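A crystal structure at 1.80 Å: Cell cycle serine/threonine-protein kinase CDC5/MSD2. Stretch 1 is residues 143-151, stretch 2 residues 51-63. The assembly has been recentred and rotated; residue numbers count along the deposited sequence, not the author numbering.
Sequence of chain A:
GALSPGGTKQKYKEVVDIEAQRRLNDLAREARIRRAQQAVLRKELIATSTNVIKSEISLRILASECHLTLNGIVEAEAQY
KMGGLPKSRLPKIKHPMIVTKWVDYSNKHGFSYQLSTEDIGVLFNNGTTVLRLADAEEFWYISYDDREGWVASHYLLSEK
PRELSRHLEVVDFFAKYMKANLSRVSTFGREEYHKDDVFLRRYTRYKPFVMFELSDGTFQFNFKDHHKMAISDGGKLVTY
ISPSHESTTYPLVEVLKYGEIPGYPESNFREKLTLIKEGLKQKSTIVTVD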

ATOM      1  N   SER A 143       5.790  15.636  -2.876  1.00 19.95           N
ATOM      2  CA  SER A 143       5.830  16.515  -1.715  1.00 21.79           C
ATOM      3  C   SER A 143       4.427  16.940  -1.314  1.00 25.85           C
ATOM      4  O   SER A 143       3.453  16.612  -1.990  1.00 22.02           O
ATOM      5  CB  SER A 143       6.685  17.741  -2.016  1.00 23.60           C
ATOM      6  OG  SER A 143       6.193  18.409  -3.161  1.00 25.74           O
ATOM      7  N   TYR A 144       4.327  17.681  -0.216  1.00 23.57           N
ATOM      8  CA  TYR A 144       3.027  18.093   0.293  1.00 27.81           C
ATOM      9  C   TYR A 144       2.456  19.268  -0.488  1.00 27.50           C
ATOM     10  O   TYR A 144       3.187  20.090  -1.038  1.00 30.71           O
ATOM     11  CB  TYR A 144       3.118  18.450   1.777  1.00 31.01           C
ATOM     12  CG  TYR A 144       3.300  17.251   2.684  1.00 27.60           C
ATOM     13  CD1 TYR A 144       2.522  16.107   2.531  1.00 28.81           C
ATOM     14  CD2 TYR A 144       4.256  17.260   3.690  1.00 37.70           C
ATOM     15  CE1 TYR A 144       2.692  15.010   3.360  1.00 39.32           C
ATOM     16  CE2 TYR A 144       4.435  16.170   4.519  1.00 43.10           C
ATOM     17  CZ  TYR A 144       3.654  15.050   4.351  1.00 38.25           C
ATOM     18  OH  TYR A 144       3.838  13.975   5.190  1.00 36.52           O
ATOM     19  N   ASP A 145       1.130  19.319  -0.525  1.00 26.43           N
ATOM     20  CA  ASP A 145       0.389  20.333  -1.259  1.00 35.61           C
ATOM     21  C   ASP A 145      -0.815  20.750  -0.430  1.00 34.97           C
ATOM     22  O   ASP A 145      -1.522  19.901   0.111  1.00 35.96           O
ATOM     23  CB  ASP A 145      -0.051  19.798  -2.623  1.00 34.18           C
ATOM     24  CG  ASP A 145      -0.846  20.812  -3.417  1.00 50.38           C
ATOM     25  OD1 ASP A 145      -0.228  21.758  -3.950  1.00 49.19           O
ATOM     26  OD2 ASP A 145      -2.082  20.659  -3.515  1.00 33.75           O
ATOM     27  N   ASP A 146      -1.050  22.053  -0.335  1.00 40.94           N
ATOM     28  CA  ASP A 146      -2.063  22.579   0.575  1.00 43.91           C
ATOM     29  C   ASP A 146      -3.485  22.409   0.042  1.00 43.44           C
ATOM     30  O   ASP A 146      -4.443  22.803   0.704  1.00 48.10           O
ATOM     31  CB  ASP A 146      -1.790  24.061   0.871  1.00 50.85           C
ATOM     32  CG  ASP A 146      -1.681  24.909  -0.388  1.00 55.39           C
ATOM     33  OD1 ASP A 146      -2.313  24.566  -1.411  1.00 52.29           O
ATOM     34  OD2 ASP A 146      -0.959  25.928  -0.354  1.00 58.78           O
ATOM     35  N   ARG A 147      -3.618  21.817  -1.144  1.00 37.01           N
ATOM     36  CA  ARG A 147      -4.924  21.639  -1.773  1.00 38.66           C
ATOM     37  C   ARG A 147      -5.239  20.176  -2.080  1.00 40.47           C
ATOM     38  O   ARG A 147      -6.392  19.758  -1.980  1.00 42.41           O
ATOM     39  CB  ARG A 147      -5.000  22.460  -3.048  1.00 41.63           C
ATOM     40  N   GLU A 148      -4.220  19.405  -2.457  1.00 35.51           N
ATOM     41  CA  GLU A 148      -4.424  18.019  -2.880  1.00 36.71           C
ATOM     42  C   GLU A 148      -3.740  17.009  -1.956  1.00 26.87           C
ATOM     43  O   GLU A 148      -3.865  15.800  -2.151  1.00 35.12           O
ATOM     44  CB  GLU A 148      -3.919  17.829  -4.315  1.00 36.54           C
ATOM     45  CG  GLU A 148      -4.717  18.605  -5.358  1.00 37.66           C
ATOM     46  N   GLY A 149      -3.016  17.505  -0.958  1.00 30.53           N
ATOM     47  CA  GLY A 149      -2.326  16.644  -0.014  1.00 24.07           C
ATOM     48  C   GLY A 149      -0.924  16.308  -0.489  1.00 23.63           C
ATOM     49  O   GLY A 149       0.059  16.704   0.135  1.00 27.39           O
ATOM     50  N   TRP A 150      -0.844  15.562  -1.587  1.00 21.29           N
ATOM     51  CA  TRP A 150       0.424  15.255  -2.242  1.00 20.89           C
ATOM     52  C   TRP A 150       0.422  15.803  -3.659  1.00 23.36           C
ATOM     53  O   TRP A 150      -0.608  15.788  -4.333  1.00 22.02           O
ATOM     54  CB  TRP A 150       0.678  13.746  -2.306  1.00 20.75           C
ATOM     55  CG  TRP A 150       0.827  13.047  -0.997  1.00 19.85           C
ATOM     56  CD1 TRP A 150       1.990  12.784  -0.334  1.00 23.27           C
ATOM     57  CD2 TRP A 150      -0.223  12.494  -0.201  1.00 19.35           C
ATOM     58  NE1 TRP A 150       1.727  12.107   0.832  1.00 21.17           N
ATOM     59  CE2 TRP A 150       0.377  11.917   0.937  1.00 24.23           C
ATOM     60  CE3 TRP A 150      -1.610  12.436  -0.336  1.00 25.42           C
ATOM     61  CZ2 TRP A 150      -0.368  11.287   1.932  1.00 27.24           C
ATOM     62  CZ3 TRP A 150      -2.346  11.812   0.653  1.00 27.68           C
ATOM     63  CH2 TRP A 150      -1.724  11.247   1.772  1.00 22.13           C
ATOM     64  N   VAL A 151       1.580  16.268  -4.112  1.00 19.48           N
ATOM     65  CA  VAL A 151       1.767  16.626  -5.509  1.00 21.02           C
ATOM     66  C   VAL A 151       3.046  15.968  -6.005  1.00 23.23           C
ATOM     67  O   VAL A 151       4.022  15.849  -5.260  1.00 20.73           O
ATOM     68  CB  VAL A 151       1.833  18.158  -5.710  1.00 21.10           C
ATOM     69  CG1 VAL A 151       2.960  18.758  -4.891  1.00 25.77           C
ATOM     70  CG2 VAL A 151       1.994  18.500  -7.191  1.00 30.88           C
TER
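Stretch 2, residues 51-63: NVIKSEISLRILA

Stretch 1 is a β-hairpin: strand 143-145 runs out, residues 146-148 turn, and strand 149-151 returns. Stretch 2 enters as an extended segment, with Asn51 to Ile53 in β-type backbone angles, and from Glu56 onward becomes a helix that continues past Ala63. The helix crosses the returning strand nearly at right angles: the N-to-C directions differ by 102° (signed crossing angle -102°), and the axes approach to 7.4 Å. In all, 494 Å² is buried, both sides summed. No hydrogen bond links the two stretches among the modelled atoms, so packing does the work.

Ser143 pairs with Val151, N to O at 3.0 Å and O to N at 2.9 Å, holding the hairpin together but touching nothing in stretch 2. Tyr144 makes the first contact. Its CB points toward stretch 2, and with chi1 in m the ring lies along the segment leading into the helix. Ser55 CB sits over one face of that ring, 4.1 Å from the centroid and 20° off the normal, a CH-pi contact. The phenol end reaches further back along the chain, with OH 3.5 Å from Ile53 CA and 3.6 Å from Lys54 N. Ser55 is also the N-cap of the helix; its OG accepts a weak bond from Ser58 N at 3.5 Å, although the placement of OG is less sure. The aromatic ring thus packs on the residue just before the helix.

Asp145 works mainly inside its own stretch. Its OD2 accepts from Arg147 N at 3.1 Å and from Glu148 N at 2.7 Å, tying the carboxylate to the turn, while its backbone pairs with Gly149. The CB atoms of Asp146, Arg147 and Glu148 all point away, so the turn meets the helix largely through its backbone. Ile57, with chi1 and chi2 both t, extends along it: Ile57 CD1 lies 3.1 Å from Arg147 O and 3.9 Å from Glu148 N. One helical turn later, Ile61 CD1 reaches Glu148 O at 3.5 Å.

Gly149 is the point of closest backbone approach, its CA 4.5 Å from Ser58 CA. At phi/psi of 89/-66 a CB would be jammed against the preceding carbonyl, and an ideal CB would stand just 3.0 Å from Ile61 CD1. Ile57 CG2 lies 3.7 Å from Gly149 CA. Ser58 OG approaches Gly149 O to 3.3 Å, but the angle is too poor for a hydrogen bond.

Trp150 closes the contact. Its CB points sideways, yet the ring end swings nearer and takes Ser58 CB over one face, 3.8 Å from the centroid of the six-membered ring. The ring edge meets Leu62 CG at 3.8 Å from CH2 and Ile61 CG2 at 4.1 Å from CZ3. Val151 lies beyond reach.

The rule is compact: a small serine where backbones close in, isoleucines along the turn, and aromatics at Tyr144 and Trp150 packed against serine CB atoms.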

ATOM      1  N   ASN A  51       5.390   6.420   9.756  1.00 28.65           N
ATOM      2  CA  ASN A  51       5.947   7.670   9.249  1.00 25.56           C
ATOM      3  C   ASN A  51       5.099   8.865   9.678  1.00 27.58           C
ATOM      4  O   ASN A  51       3.873   8.784   9.741  1.00 27.82           O
ATOM      5  CB  ASN A  51       6.085   7.641   7.724  1.00 24.84           C
ATOM      6  CG  ASN A  51       4.777   7.351   7.017  1.00 24.34           C
ATOM      7  OD1 ASN A  51       4.115   6.351   7.294  1.00 21.74           O
ATOM      8  ND2 ASN A  51       4.405   8.223   6.085  1.00 21.02           N
ATOM      9  N   VAL A  52       5.770   9.971   9.986  1.00 32.28           N
ATOM     10  CA  VAL A  52       5.091  11.182  10.431  1.00 34.70           C
ATOM     11  C   VAL A  52       4.494  11.934   9.250  1.00 28.23           C
ATOM     12  O   VAL A  52       5.195  12.280   8.304  1.00 26.26           O
ATOM     13  CB  VAL A  52       6.045  12.126  11.192  1.00 37.53           C
ATOM     14  CG1 VAL A  52       5.294  13.367  11.682  1.00 41.86           C
ATOM     15  CG2 VAL A  52       6.695  11.402  12.360  1.00 47.11           C
ATOM     16  N   ILE A  53       3.193  12.190   9.326  1.00 36.17           N
ATOM     17  CA  ILE A  53       2.486  12.961   8.311  1.00 33.07           C
ATOM     18  C   ILE A  53       2.192  14.339   8.897  1.00 38.72           C
ATOM     19  O   ILE A  53       1.512  14.448   9.917  1.00 39.00           O
ATOM     20  CB  ILE A  53       1.169  12.273   7.877  1.00 27.72           C
ATOM     21  CG1 ILE A  53       1.421  10.815   7.447  1.00 36.84           C
ATOM     22  CG2 ILE A  53       0.470  13.085   6.778  1.00 29.08           C
ATOM     23  CD1 ILE A  53       1.541  10.588   5.958  1.00 32.84           C
ATOM     24  N   LYS A  54       2.704  15.384   8.255  1.00 37.74           N
ATOM     25  CA  LYS A  54       2.611  16.741   8.795  1.00 60.22           C
ATOM     26  C   LYS A  54       1.415  17.509   8.232  1.00 50.93           C
ATOM     27  O   LYS A  54       1.114  18.619   8.676  1.00 54.88           O
ATOM     28  CB  LYS A  54       3.896  17.500   8.510  1.00 49.38           C
ATOM     29  N   SER A  55       0.738  16.908   7.259  1.00 40.13           N
ATOM     30  CA  SER A  55      -0.335  17.569   6.528  1.00 36.97           C
ATOM     31  C   SER A  55      -1.698  17.053   6.978  1.00 37.53           C
ATOM     32  O   SER A  55      -1.959  15.853   6.922  1.00 27.96           O
ATOM     33  CB  SER A  55      -0.143  17.343   5.028  1.00 33.29           C
ATOM     34  OG  SER A  55      -1.107  18.036   4.267  1.00 39.53           O
ATOM     35  N   GLU A  56      -2.561  17.959   7.430  1.00 34.23           N
ATOM     36  CA  GLU A  56      -3.893  17.581   7.892  1.00 34.25           C
ATOM     37  C   GLU A  56      -4.736  17.074   6.733  1.00 25.45           C
ATOM     38  O   GLU A  56      -5.524  16.144   6.879  1.00 28.94           O
ATOM     39  CB  GLU A  56      -4.590  18.765   8.568  1.00 39.19           C
ATOM     40  CG  GLU A  56      -4.020  19.124   9.933  1.00 46.41           C
ATOM     41  N   ILE A  57      -4.560  17.693   5.575  1.00 26.36           N
ATOM     42  CA  ILE A  57      -5.292  17.289   4.386  1.00 26.65           C
ATOM     43  C   ILE A  57      -4.862  15.879   3.961  1.00 29.42           C
ATOM     44  O   ILE A  57      -5.700  15.055   3.598  1.00 23.09           O
ATOM     45  CB  ILE A  57      -5.092  18.321   3.248  1.00 33.01           C
ATOM     46  CG1 ILE A  57      -5.870  17.935   1.996  1.00 35.39           C
ATOM     47  CG2 ILE A  57      -3.628  18.498   2.924  1.00 43.42           C
ATOM     48  CD1 ILE A  57      -6.015  19.102   1.046  1.00 45.41           C
ATOM     49  N   SER A  58      -3.566  15.587   4.037  1.00 23.82           N
ATOM     50  CA  SER A  58      -3.078  14.244   3.736  1.00 24.10           C
ATOM     51  C   SER A  58      -3.670  13.226   4.705  1.00 19.68           C
ATOM     52  O   SER A  58      -4.098  12.145   4.303  1.00 20.62           O
ATOM     53  CB  SER A  58      -1.554  14.188   3.802  1.00 23.84           C
ATOM     54  OG  SER A  58      -0.979  14.934   2.746  1.00 26.12           O
ATOM     55  N   LEU A  59      -3.701  13.580   5.984  1.00 21.23           N
ATOM     56  CA  LEU A  59      -4.259  12.692   6.994  1.00 25.89           C
ATOM     57  C   LEU A  59      -5.750  12.435   6.756  1.00 26.18           C
ATOM     58  O   LEU A  59      -6.230  11.314   6.968  1.00 19.37           O
ATOM     59  CB  LEU A  59      -4.056  13.266   8.399  1.00 27.70           C
ATOM     60  CG  LEU A  59      -2.663  13.287   9.010  1.00 28.59           C
ATOM     61  CD1 LEU A  59      -2.698  14.023  10.333  1.00 34.21           C
ATOM     62  CD2 LEU A  59      -2.176  11.865   9.199  1.00 27.98           C
ATOM     63  N   ARG A  60      -6.484  13.464   6.328  1.00 20.76           N
ATOM     64  CA  ARG A  60      -7.903  13.304   6.007  1.00 21.42           C
ATOM     65  C   ARG A  60      -8.103  12.291   4.885  1.00 24.38           C
ATOM     66  O   ARG A  60      -8.973  11.419   4.963  1.00 20.87           O
ATOM     67  CB  ARG A  60      -8.534  14.640   5.598  1.00 23.39           C
ATOM     68  CG  ARG A  60      -8.883  15.556   6.749  1.00 29.25           C
ATOM     69  CD  ARG A  60      -9.986  16.535   6.357  1.00 27.50           C
ATOM     70  NE  ARG A  60      -9.583  17.431   5.277  1.00 28.46           N
ATOM     71  CZ  ARG A  60      -8.828  18.512   5.448  1.00 28.87           C
ATOM     72  NH1 ARG A  60      -8.515  19.275   4.411  1.00 27.36           N
ATOM     73  NH2 ARG A  60      -8.383  18.831   6.657  1.00 30.90           N
ATOM     74  N   ILE A  61      -7.298  12.424   3.837  1.00 17.10           N
ATOM     75  CA  ILE A  61      -7.380  11.543   2.679  1.00 21.62           C
ATOM     76  C   ILE A  61      -7.069  10.101   3.069  1.00 19.58           C
ATOM     77  O   ILE A  61      -7.779   9.176   2.670  1.00 18.58           O
ATOM     78  CB  ILE A  61      -6.415  12.009   1.570  1.00 22.48           C
ATOM     79  CG1 ILE A  61      -6.875  13.366   1.034  1.00 25.90           C
ATOM     80  CG2 ILE A  61      -6.347  10.988   0.436  1.00 23.99           C
ATOM     81  CD1 ILE A  61      -5.850  14.062   0.163  1.00 30.28           C
ATOM     82  N   LEU A  62      -6.009   9.918   3.848  1.00 16.62           N
ATOM     83  CA  LEU A  62      -5.647   8.597   4.350  1.00 17.02           C
ATOM     84  C   LEU A  62      -6.777   7.973   5.167  1.00 22.15           C
ATOM     85  O   LEU A  62      -7.130   6.805   4.973  1.00 17.83           O
ATOM     86  CB  LEU A  62      -4.381   8.689   5.202  1.00 18.55           C
ATOM     87  CG  LEU A  62      -3.082   8.879   4.419  1.00 18.35           C
ATOM     88  CD1 LEU A  62      -1.969   9.337   5.331  1.00 22.23           C
ATOM     89  CD2 LEU A  62      -2.688   7.580   3.737  1.00 29.94           C
ATOM     90  N   ALA A  63      -7.343   8.755   6.080  1.00 17.04           N
ATOM     91  CA  ALA A  63      -8.395   8.259   6.959  1.00 22.90           C
ATOM     92  C   ALA A  63      -9.632   7.882   6.152  1.00 19.73           C
ATOM     93  O   ALA A  63     -10.340   6.932   6.487  1.00 20.51           O
ATOM     94  CB  ALA A  63      -8.742   9.299   8.011  1.00 23.61           C
TER